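UPF0255 protein frsA (Vibrio vulnificus, PDB 4I4C) probably hydrolyses carboxylic esters as a serine esterase of the alpha/beta-hydrolase clan. Local coordinates at residues H183-N188 with M224-M229. Numbering follows the deposited sequence.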
loop_
_atom_site.group_PDB
_atom_site.type_symbol
_atom_site.label_atom_id
_atom_site.label_comp_id
_atom_site.label_asym_id
_atom_site.label_seq_id
_atom_site.Cartn_x
_atom_site.Cartn_y
_atom_site.Cartn_z
ATOM N N HIS A 183 -9.648 4.823 8.546
ATOM C CA HIS A 183 -9.419 4.407 9.925
ATOM C C HIS A 183 -8.596 5.440 10.698
ATOM O O HIS A 183 -7.441 5.692 10.380
ATOM C CB HIS A 183 -8.735 3.039 9.981
ATOM C CG HIS A 183 -9.601 1.908 9.525
ATOM N ND1 HIS A 183 -9.880 1.667 8.196
ATOM C CD2 HIS A 183 -10.257 0.947 10.223
ATOM C CE1 HIS A 183 -10.663 0.608 8.095
ATOM N NE2 HIS A 183 -10.906 0.153 9.314
ATOM N N LEU A 184 -9.205 6.013 11.731
ATOM C CA LEU A 184 -8.550 7.008 12.573
ATOM C C LEU A 184 -7.989 6.359 13.829
ATOM O O LEU A 184 -8.731 5.838 14.649
ATOM C CB LEU A 184 -9.545 8.114 12.951
ATOM C CG LEU A 184 -9.054 9.254 13.848
ATOM C CD1 LEU A 184 -7.954 10.082 13.156
ATOM C CD2 LEU A 184 -10.237 10.146 14.251
ATOM N N HIS A 185 -6.672 6.381 13.957
ATOM C CA HIS A 185 -5.974 5.809 15.097
ATOM C C HIS A 185 -5.554 6.925 16.046
ATOM O O HIS A 185 -4.787 7.804 15.661
ATOM C CB HIS A 185 -4.713 5.082 14.625
ATOM C CG HIS A 185 -4.961 4.100 13.526
ATOM N ND1 HIS A 185 -5.374 4.475 12.271
ATOM C CD2 HIS A 185 -4.854 2.747 13.508
ATOM C CE1 HIS A 185 -5.516 3.392 11.516
ATOM N NE2 HIS A 185 -5.207 2.339 12.244
ATOM N N LEU A 186 -6.031 6.878 17.284
ATOM C CA LEU A 186 -5.683 7.904 18.268
ATOM C C LEU A 186 -5.022 7.299 19.505
ATOM O O LEU A 186 -5.365 6.197 19.915
ATOM C CB LEU A 186 -6.938 8.665 18.675
ATOM C CG LEU A 186 -7.718 9.265 17.514
ATOM C CD1 LEU A 186 -9.200 9.057 17.731
ATOM C CD2 LEU A 186 -7.386 10.752 17.356
ATOM N N THR A 187 -4.071 8.017 20.103
ATOM C CA THR A 187 -3.455 7.566 21.353
ATOM C C THR A 187 -4.446 7.701 22.502
ATOM O O THR A 187 -4.474 6.883 23.436
ATOM C CB THR A 187 -2.199 8.368 21.694
ATOM O OG1 THR A 187 -2.528 9.760 21.719
ATOM C CG2 THR A 187 -1.122 8.136 20.650
ATOM N N ASN A 188 -5.260 8.748 22.411
ATOM C CA ASN A 188 -6.316 9.031 23.368
ATOM C C ASN A 188 -7.212 10.106 22.778
ATOM O O ASN A 188 -6.973 10.582 21.661
ATOM C CB ASN A 188 -5.744 9.494 24.713
ATOM C CG ASN A 188 -4.840 10.697 24.585
ATOM O OD1 ASN A 188 -5.284 11.785 24.224
ATOM N ND2 ASN A 188 -3.560 10.514 24.898
ATOM N N MET A 224 -3.118 8.750 13.331
ATOM C CA MET A 224 -2.947 8.271 11.973
ATOM C C MET A 224 -4.300 7.998 11.356
ATOM O O MET A 224 -5.135 7.339 11.955
ATOM C CB MET A 224 -2.079 7.012 11.934
ATOM C CG MET A 224 -2.006 6.386 10.553
ATOM S SD MET A 224 -0.861 5.006 10.421
ATOM C CE MET A 224 -1.860 3.652 11.013
ATOM N N LEU A 225 -4.514 8.507 10.152
ATOM C CA LEU A 225 -5.781 8.320 9.470
ATOM C C LEU A 225 -5.498 7.639 8.148
ATOM O O LEU A 225 -5.013 8.273 7.221
ATOM C CB LEU A 225 -6.459 9.667 9.243
ATOM C CG LEU A 225 -7.827 9.653 8.572
ATOM C CD1 LEU A 225 -8.797 8.832 9.403
ATOM C CD2 LEU A 225 -8.337 11.074 8.404
ATOM N N THR A 226 -5.764 6.336 8.067
ATOM C CA THR A 226 -5.463 5.589 6.847
ATOM C C THR A 226 -6.573 5.705 5.805
ATOM O O THR A 226 -7.756 5.788 6.137
ATOM C CB THR A 226 -5.163 4.112 7.140
ATOM O OG1 THR A 226 -6.286 3.516 7.800
ATOM C CG2 THR A 226 -3.940 3.995 8.045
ATOM N N VAL A 227 -6.171 5.730 4.538
ATOM C CA VAL A 227 -7.101 5.829 3.430
ATOM C C VAL A 227 -6.582 4.962 2.286
ATOM O O VAL A 227 -5.370 4.907 2.049
ATOM C CB VAL A 227 -7.222 7.293 2.916
ATOM C CG1 VAL A 227 -8.293 7.385 1.844
ATOM C CG2 VAL A 227 -7.533 8.266 4.053
ATOM N N ASP A 228 -7.499 4.276 1.601
ATOM C CA ASP A 228 -7.203 3.564 0.360
ATOM C C ASP A 228 -7.352 4.469 -0.876
ATOM O O ASP A 228 -8.380 5.132 -1.053
ATOM C CB ASP A 228 -8.152 2.369 0.207
ATOM C CG ASP A 228 -7.815 1.211 1.148
ATOM O OD1 ASP A 228 -6.646 0.769 1.161
ATOM O OD2 ASP A 228 -8.729 0.743 1.870
ATOM N N MET A 229 -6.332 4.476 -1.730
ATOM C CA MET A 229 -6.386 5.144 -3.035
ATOM C C MET A 229 -7.600 4.649 -3.819
ATOM O O MET A 229 -8.056 3.527 -3.595
ATOM C CB MET A 229 -5.129 4.811 -3.849
ATOM C CG MET A 229 -3.842 5.389 -3.315
ATOM S SD MET A 229 -3.753 7.138 -3.735
ATOM C CE MET A 229 -3.341 7.027 -5.478
#
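The imidazole of His-185 lies side by side with the side chain of Met-224, both pointing the same way from a hydrogen-bonded antiparallel pair. The Met-224 chain is extended until it bends at chi3 (84°), which sets CE over one ring face: it stands 3.7 Å from the His-185 ring centroid and 9° off the normal, a CH-pi contact. At the ring edge, ND1 of His-185 donates to O of Met-224 at 2.9 Å; the acceptor lies near the ring plane, while the donor sits above the carbonyl plane. O of Met-224 also accepts from the backbone N of His-185 at 2.7 Å in a nearly straight bond, so one residue grips it twice. NE2 of His-185 is hydrogen-bonded to Tyr-157 OH, so bonds at both ring nitrogens fix the rotation of the imidazole.

The side chain of Thr-226 crosses that of His-185 at about a right angle, with OG1 near the ring plane at its edge, 3.8 Å from CE1 of His-185. OG1 of Thr-226 also approaches CB of His-183 at 3.3 Å; Gln-206 bonds both this hydroxyl and ND1 of His-183. On the other face of the sheet, Leu-184 CB meets Leu-225 CD1 at 3.7 Å.

The pairing joins strand 178-186, second from the sheet edge and antiparallel to both its neighbours, to strand 223-226, which runs parallel to 193-199, as in the alpha/beta-hydrolase sheet. Helix 210-217 packs on Met-224 and His-185, whereas Leu-171 of strand 167-175 touches both leucines.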